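Local coordinates for protein branched-chain-amino-acid aminotransferase (Pseudomonas sp. UW4, PDB 6JIF) that catalyses the pyridoxal phosphate-dependent transfer of amino groups between branched-chain amino acids and 2-oxo acids, at residues Arg102-Leu110 and Gln198-Gly206; Ile238-Phe246 and Pro258-Arg269. One frame throughout, in Å; residues are numbered along the deposited sequence.

Contact 1 (Arg102-Leu110 and Gln198-Gly206); sequences RMQRSCARL and QGTGAAKVG. With PLP (pyridoxal-5'-phosphate), chain D.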
# COMPACT_ATOMS: atom_id res chain seq x y z
N ARG B 102 -15.05 10.56 3.70
CA ARG B 102 -14.14 9.74 2.92
C ARG B 102 -13.23 8.93 3.81
O ARG B 102 -12.90 7.78 3.50
CB ARG B 102 -13.31 10.58 1.94
CG ARG B 102 -12.51 9.66 0.99
CD ARG B 102 -11.94 10.54 -0.20
NE ARG B 102 -11.02 11.56 0.34
CZ ARG B 102 -10.58 12.62 -0.35
NH1 ARG B 102 -11.00 12.79 -1.57
NH2 ARG B 102 -9.72 13.48 0.20
N MET B 103 -12.76 9.51 4.91
CA MET B 103 -11.88 8.74 5.75
C MET B 103 -12.63 7.60 6.42
O MET B 103 -12.05 6.55 6.67
CB MET B 103 -11.19 9.63 6.78
CG MET B 103 -9.82 9.05 7.21
SD MET B 103 -8.90 10.06 8.40
CE MET B 103 -9.95 9.68 9.82
N GLN B 104 -13.91 7.80 6.75
CA GLN B 104 -14.70 6.68 7.25
C GLN B 104 -14.70 5.53 6.24
O GLN B 104 -14.54 4.36 6.61
CB GLN B 104 -16.11 7.14 7.61
CG GLN B 104 -16.13 8.14 8.78
CD GLN B 104 -17.32 9.08 8.83
OE1 GLN B 104 -18.28 8.98 8.03
NE2 GLN B 104 -17.27 10.00 9.79
N ARG B 105 -14.82 5.86 4.95
CA ARG B 105 -14.83 4.78 3.98
C ARG B 105 -13.43 4.16 3.84
O ARG B 105 -13.33 2.94 3.67
CB ARG B 105 -15.38 5.30 2.65
CG ARG B 105 -16.71 6.09 2.83
CD ARG B 105 -17.43 6.30 1.51
NE ARG B 105 -16.55 6.94 0.52
CZ ARG B 105 -16.52 8.26 0.32
NH1 ARG B 105 -17.32 9.07 1.02
NH2 ARG B 105 -15.68 8.79 -0.56
N SER B 106 -12.34 4.96 3.88
CA SER B 106 -11.00 4.35 3.75
C SER B 106 -10.68 3.45 4.96
O SER B 106 -10.14 2.33 4.83
CB SER B 106 -9.93 5.44 3.64
OG SER B 106 -10.25 6.35 2.57
N CYS B 107 -11.04 3.92 6.15
CA CYS B 107 -10.89 3.11 7.35
C CYS B 107 -11.66 1.82 7.20
O CYS B 107 -11.13 0.75 7.48
CB CYS B 107 -11.43 3.89 8.58
SG CYS B 107 -10.25 5.13 9.21
N ALA B 108 -12.91 1.89 6.72
CA ALA B 108 -13.69 0.65 6.64
C ALA B 108 -13.06 -0.32 5.68
O ALA B 108 -13.02 -1.52 5.94
CB ALA B 108 -15.12 0.92 6.23
N ARG B 109 -12.54 0.20 4.56
CA ARG B 109 -11.95 -0.69 3.57
C ARG B 109 -10.73 -1.42 4.12
O ARG B 109 -10.41 -2.53 3.66
CB ARG B 109 -11.61 0.14 2.33
CG ARG B 109 -10.97 -0.60 1.16
CD ARG B 109 -11.71 -1.90 0.80
NE ARG B 109 -11.57 -2.34 -0.59
CZ ARG B 109 -10.71 -3.26 -0.98
NH1 ARG B 109 -9.86 -3.84 -0.11
NH2 ARG B 109 -10.73 -3.63 -2.27
N LEU B 110 -10.00 -0.79 5.05
CA LEU B 110 -8.82 -1.42 5.63
C LEU B 110 -9.08 -2.05 7.02
O LEU B 110 -8.12 -2.39 7.74
CB LEU B 110 -7.67 -0.39 5.74
CG LEU B 110 -7.21 0.18 4.39
CD1 LEU B 110 -5.94 0.98 4.57
CD2 LEU B 110 -7.03 -0.93 3.27
N GLN B 198 -10.61 -3.97 -8.88
CA GLN B 198 -11.40 -4.14 -7.65
C GLN B 198 -10.46 -4.11 -6.46
O GLN B 198 -10.48 -5.00 -5.60
CB GLN B 198 -12.21 -5.44 -7.68
CG GLN B 198 -13.27 -5.46 -8.78
CD GLN B 198 -14.34 -4.38 -8.60
OE1 GLN B 198 -14.63 -3.95 -7.47
NE2 GLN B 198 -14.93 -3.94 -9.72
N GLY B 199 -9.61 -3.09 -6.44
CA GLY B 199 -8.64 -2.88 -5.39
C GLY B 199 -9.07 -1.72 -4.52
O GLY B 199 -10.26 -1.48 -4.26
N THR B 200 -8.06 -0.99 -4.05
CA THR B 200 -8.26 0.05 -3.05
C THR B 200 -8.21 1.45 -3.66
O THR B 200 -8.07 2.43 -2.92
CB THR B 200 -7.22 -0.09 -1.94
OG1 THR B 200 -5.90 -0.08 -2.49
CG2 THR B 200 -7.39 -1.37 -1.18
N GLY B 201 -8.41 1.57 -4.99
CA GLY B 201 -8.24 2.85 -5.68
C GLY B 201 -9.22 3.95 -5.25
O GLY B 201 -8.91 5.13 -5.39
N ALA B 202 -10.39 3.57 -4.72
CA ALA B 202 -11.36 4.55 -4.27
C ALA B 202 -11.20 4.92 -2.81
O ALA B 202 -11.93 5.79 -2.34
CB ALA B 202 -12.80 4.07 -4.50
N ALA B 203 -10.24 4.34 -2.12
CA ALA B 203 -9.89 4.70 -0.75
C ALA B 203 -8.58 5.50 -0.76
O ALA B 203 -7.70 5.23 -1.58
CB ALA B 203 -9.73 3.45 0.10
N LYS B 204 -8.46 6.49 0.14
CA LYS B 204 -7.24 7.29 0.15
C LYS B 204 -6.26 6.61 1.10
O LYS B 204 -6.07 6.99 2.26
CB LYS B 204 -7.53 8.73 0.55
CG LYS B 204 -6.52 9.72 -0.05
CD LYS B 204 -7.10 11.09 -0.00
CE LYS B 204 -6.16 12.10 -0.68
NZ LYS B 204 -6.07 11.86 -2.14
N VAL B 205 -5.59 5.56 0.57
CA VAL B 205 -4.74 4.73 1.41
C VAL B 205 -3.35 4.66 0.78
O VAL B 205 -3.15 4.90 -0.42
CB VAL B 205 -5.36 3.33 1.59
CG1 VAL B 205 -6.75 3.42 2.23
CG2 VAL B 205 -5.36 2.56 0.24
N GLY B 206 -2.36 4.36 1.65
CA GLY B 206 -0.96 4.48 1.24
C GLY B 206 -0.53 3.55 0.12
O GLY B 206 0.31 3.92 -0.72
N1 PLP D . -6.92 11.51 -7.18
C2 PLP D . -6.14 10.75 -6.35
C2A PLP D . -5.58 9.49 -6.92
C3 PLP D . -5.94 11.12 -5.02
O3 PLP D . -5.20 10.32 -4.20
C4 PLP D . -6.51 12.33 -4.54
C4A PLP D . -6.49 12.68 -3.06
C5 PLP D . -7.29 13.08 -5.44
C6 PLP D . -7.48 12.64 -6.72
C5A PLP D . -7.90 14.41 -5.13
O4P PLP D . -8.70 14.34 -4.01
P PLP D . -9.08 15.70 -3.27
O1P PLP D . -9.71 16.66 -4.25
O2P PLP D . -10.12 15.21 -2.24
O3P PLP D . -7.86 16.36 -2.64
O HOH W 1 -14.38 6.46 -1.28

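Contact 2 (Ile238-Phe246 and Pro258-Arg269); sequences IEEVGSANF and PNSPSVLPGITR. With PLP (pyridoxal-5'-phosphate), chain D.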
# COMPACT_ATOMS: atom_id res chain seq x y z
N ILE B 238 -9.15 7.23 -19.29
CA ILE B 238 -8.42 7.98 -18.26
C ILE B 238 -9.08 7.79 -16.90
O ILE B 238 -10.30 7.86 -16.76
CB ILE B 238 -8.41 9.47 -18.62
CG1 ILE B 238 -7.59 9.64 -19.90
CG2 ILE B 238 -7.82 10.34 -17.47
CD1 ILE B 238 -7.63 11.07 -20.47
N GLU B 239 -8.26 7.58 -15.88
CA GLU B 239 -8.73 7.50 -14.50
C GLU B 239 -8.18 8.60 -13.60
O GLU B 239 -8.96 9.23 -12.89
CB GLU B 239 -8.39 6.15 -13.91
CG GLU B 239 -9.10 5.03 -14.63
CD GLU B 239 -9.71 4.01 -13.65
OE1 GLU B 239 -9.13 3.86 -12.54
OE2 GLU B 239 -10.75 3.40 -14.01
N GLU B 240 -6.86 8.85 -13.61
CA GLU B 240 -6.29 9.80 -12.67
C GLU B 240 -5.11 10.50 -13.29
O GLU B 240 -4.38 9.92 -14.10
CB GLU B 240 -5.78 9.17 -11.35
CG GLU B 240 -6.81 8.41 -10.54
CD GLU B 240 -7.65 9.32 -9.68
OE1 GLU B 240 -7.49 10.57 -9.77
OE2 GLU B 240 -8.45 8.79 -8.89
N VAL B 241 -4.86 11.73 -12.84
CA VAL B 241 -3.71 12.52 -13.33
C VAL B 241 -2.78 12.65 -12.13
O VAL B 241 -3.05 13.48 -11.24
CB VAL B 241 -4.14 13.88 -13.86
CG1 VAL B 241 -2.92 14.74 -14.36
CG2 VAL B 241 -5.18 13.74 -14.97
N GLY B 242 -1.76 11.81 -12.05
CA GLY B 242 -0.89 11.83 -10.87
C GLY B 242 -1.73 11.47 -9.65
O GLY B 242 -2.43 10.45 -9.66
N SER B 243 -1.80 12.37 -8.64
CA SER B 243 -2.68 12.17 -7.50
C SER B 243 -3.82 13.18 -7.53
O SER B 243 -4.22 13.73 -6.50
CB SER B 243 -1.89 12.23 -6.19
OG SER B 243 -0.66 11.49 -6.33
N ALA B 244 -4.34 13.45 -8.73
CA ALA B 244 -5.43 14.42 -8.89
C ALA B 244 -6.47 13.84 -9.83
O ALA B 244 -6.19 12.93 -10.61
CB ALA B 244 -4.92 15.76 -9.45
N ASN B 245 -7.70 14.36 -9.76
CA ASN B 245 -8.70 13.89 -10.71
C ASN B 245 -8.56 14.62 -12.04
O ASN B 245 -8.05 15.74 -12.10
CB ASN B 245 -10.10 14.10 -10.18
CG ASN B 245 -10.40 13.20 -9.00
OD1 ASN B 245 -10.69 13.67 -7.92
ND2 ASN B 245 -10.22 11.91 -9.20
N PHE B 246 -9.02 13.95 -13.12
CA PHE B 246 -9.01 14.55 -14.47
C PHE B 246 -10.35 15.23 -14.72
O PHE B 246 -11.39 14.74 -14.30
CB PHE B 246 -8.80 13.46 -15.53
CG PHE B 246 -8.88 13.96 -16.95
CD1 PHE B 246 -7.75 14.49 -17.59
CD2 PHE B 246 -10.07 13.89 -17.67
CE1 PHE B 246 -7.80 14.98 -18.90
CE2 PHE B 246 -10.12 14.34 -19.03
CZ PHE B 246 -9.00 14.90 -19.62
N PRO B 258 -13.95 11.32 -15.19
CA PRO B 258 -14.10 9.86 -15.14
C PRO B 258 -14.91 9.35 -13.97
O PRO B 258 -14.90 9.92 -12.88
CB PRO B 258 -12.64 9.35 -15.02
CG PRO B 258 -11.82 10.44 -15.78
CD PRO B 258 -12.54 11.72 -15.32
N ASN B 259 -15.61 8.24 -14.23
CA ASN B 259 -16.39 7.55 -13.22
C ASN B 259 -16.04 6.07 -13.34
O ASN B 259 -16.17 5.50 -14.43
CB ASN B 259 -17.88 7.78 -13.48
CG ASN B 259 -18.77 7.14 -12.46
OD1 ASN B 259 -18.36 6.87 -11.36
ND2 ASN B 259 -20.02 6.94 -12.82
N SER B 260 -15.52 5.48 -12.28
CA SER B 260 -15.24 4.05 -12.29
C SER B 260 -15.00 3.61 -10.86
O SER B 260 -14.69 4.46 -10.00
CB SER B 260 -14.02 3.72 -13.16
OG SER B 260 -12.86 3.55 -12.37
N PRO B 261 -15.10 2.32 -10.58
CA PRO B 261 -14.89 1.86 -9.19
C PRO B 261 -13.48 2.11 -8.65
O PRO B 261 -13.32 2.10 -7.42
CB PRO B 261 -15.20 0.36 -9.25
CG PRO B 261 -16.10 0.18 -10.49
CD PRO B 261 -15.62 1.27 -11.46
N SER B 262 -12.48 2.38 -9.52
CA SER B 262 -11.09 2.56 -9.07
C SER B 262 -10.63 4.02 -9.04
O SER B 262 -9.55 4.28 -8.51
CB SER B 262 -10.14 1.72 -9.91
OG SER B 262 -10.32 2.01 -11.30
N VAL B 263 -11.45 4.96 -9.49
CA VAL B 263 -11.15 6.39 -9.36
C VAL B 263 -11.32 6.86 -7.91
O VAL B 263 -12.33 6.59 -7.25
CB VAL B 263 -12.04 7.20 -10.31
CG1 VAL B 263 -11.88 8.72 -10.13
CG2 VAL B 263 -11.76 6.86 -11.77
N LEU B 264 -10.38 7.66 -7.44
CA LEU B 264 -10.49 8.27 -6.11
C LEU B 264 -11.52 9.39 -6.13
O LEU B 264 -11.39 10.33 -6.92
CB LEU B 264 -9.12 8.80 -5.68
CG LEU B 264 -8.86 9.15 -4.21
CD1 LEU B 264 -9.59 10.38 -3.83
CD2 LEU B 264 -9.22 8.07 -3.20
N PRO B 265 -12.57 9.32 -5.31
CA PRO B 265 -13.62 10.35 -5.38
C PRO B 265 -13.18 11.64 -4.70
O PRO B 265 -13.27 11.75 -3.49
CB PRO B 265 -14.82 9.72 -4.65
CG PRO B 265 -14.22 8.58 -3.89
CD PRO B 265 -13.00 8.13 -4.56
N GLY B 266 -12.62 12.57 -5.47
CA GLY B 266 -12.01 13.74 -4.87
C GLY B 266 -13.03 14.75 -4.41
O GLY B 266 -14.11 14.87 -4.99
N ILE B 267 -12.67 15.48 -3.35
CA ILE B 267 -13.53 16.57 -2.83
C ILE B 267 -13.44 17.83 -3.71
O ILE B 267 -14.43 18.52 -3.92
CB ILE B 267 -13.14 16.86 -1.38
CG1 ILE B 267 -13.42 15.59 -0.51
CG2 ILE B 267 -13.94 18.04 -0.77
CD1 ILE B 267 -12.68 15.63 0.81
N THR B 268 -12.26 18.12 -4.26
CA THR B 268 -12.18 19.21 -5.22
C THR B 268 -13.03 18.91 -6.43
O THR B 268 -13.81 19.76 -6.86
CB THR B 268 -10.72 19.47 -5.61
OG1 THR B 268 -9.91 19.46 -4.42
CG2 THR B 268 -10.56 20.83 -6.41
N ARG B 269 -12.98 17.67 -6.93
CA ARG B 269 -13.83 17.31 -8.05
C ARG B 269 -15.31 17.48 -7.72
O ARG B 269 -16.09 18.00 -8.53
CB ARG B 269 -13.55 15.85 -8.47
CG ARG B 269 -14.48 15.37 -9.55
CD ARG B 269 -14.27 13.84 -9.78
NE ARG B 269 -15.06 13.05 -8.84
CZ ARG B 269 -15.02 11.73 -8.74
NH1 ARG B 269 -14.21 11.00 -9.51
NH2 ARG B 269 -15.80 11.11 -7.86
N1 PLP D . -6.92 11.51 -7.18
C2 PLP D . -6.14 10.75 -6.35
C2A PLP D . -5.58 9.49 -6.92
C3 PLP D . -5.94 11.12 -5.02
O3 PLP D . -5.20 10.32 -4.20
C4 PLP D . -6.51 12.33 -4.54
C4A PLP D . -6.49 12.68 -3.06
C5 PLP D . -7.29 13.08 -5.44
C6 PLP D . -7.48 12.64 -6.72
C5A PLP D . -7.90 14.41 -5.13
O4P PLP D . -8.70 14.34 -4.01
P PLP D . -9.08 15.70 -3.27
O1P PLP D . -9.71 16.66 -4.25
O2P PLP D . -10.12 15.21 -2.24
O3P PLP D . -7.86 16.36 -2.64
O HOH W 2 -10.55 16.17 -6.80

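Contact 1 (Arg102-Leu110 and Gln198-Gly206)
R102 lays one face of its guanidinium over the aliphatic chain of K204, whose CD stands 3.6 Å from R102 NH2 and offset toward the rim. The edge of the same group turns to the cofactor: R102 NH1 donates to PLP O2P at 2.7 Å, while NH2 makes a weaker, more bent bond to that oxygen. NH2 also forms a salt bridge with E79, which gives the group a second anionic partner besides the phosphate. K204 runs past it nearly extended, with CG anti to the backbone N (chi1 -152°), and bends at its last torsion to bring NZ onto PLP C4A, 1.3 Å away, in the covalent internal aldimine. This lysine-bound cofactor, set between two domains, is characteristic of the class IV aminotransferases (fold type IV); here helix 96-109 packs against the loop that carries the lysine. One turn further along the helix, S106 OG accepts the backbone N-H of K204 at 3.0 Å with an N-H...O angle of 154°, a second-shell grip on the lysine's main chain; K204 is the centre of an inverse gamma turn. R105 NH2 reaches A202 O through water 1. At the far end, the R109 guanidinium has T200 CG2 over one face, 3.7 Å from NH1, and Q198 O at its edge; the T200 hydroxyl is engaged by N208 instead. A211 and M214 of the second subunit also meet R109. Next along the chain, L110 CD1 presses against V205 CG1 at 3.5 Å, tight for two methyl groups.

Contact 2 (Ile238-Phe246 and Pro258-Arg269)
P258 meets the F246 ring at its edge, CD lying 4.0 Å from CD2, while I238 CD1 covers one face and V241 CG2 lies at its rim. The pyridine ring of PLP is sandwiched: L264 CG sits over one face, 3.6 Å from C3, and the backbone of S243 and A244 covers the other. These loops around strands 238-241 and 245-250 form part of the cofactor pocket of the class IV aminotransferase fold, and E239 and E240 both face Y229 in a classic beta bulge. E240 brings OE1 to 2.8 Å from PLP N1; its OE2 takes the L264 N-H at 2.7 Å, nearly along the C-O bond direction. The E239 carboxylate receives two hydroxyls: S262 OG reaches the syn lone pair of OE1, whereas S260 OG comes to OE2 from above the plane, 46° out of it. With an alanine in place of E239, both serine hydroxyls would probably lose their acceptor, and the ST turn from S260 OG to S262 N its brace. I267 and T268, opening helix 267-278, give the phosphate their backbone N-H groups. N245 CG lies anti to the carbonyl carbon (chi1 -69°), which carries the amide across to the loop just before that helix; ND2 donates to L264 O at 3.0 Å from within the carbonyl plane, and that oxygen lies only 12° out of the N245 amide plane.

In the fold
Contact 1 closes before contact 2 opens along the chain, and their centres lie about 14 Å apart. Contact 1 itself joins two regions: helix 96-109, which packs on strands 76-85 and 143-153 of the antiparallel sheet, and the 198-206 loop, which follows strand 185-189 of the mixed sheet. Contact 2 lies within the mixed-sheet side, with strands 238-241 and 245-250 and the start of helix 267-278. They meet directly where R102 NH1 approaches P265 O at 3.1 Å, a probable hydrogen bond, and where A202 packs on P261 and P265. Both touch PLP: contact 1 supplies its covalent link, contact 2 the bed of its ring, and both reach its phosphate.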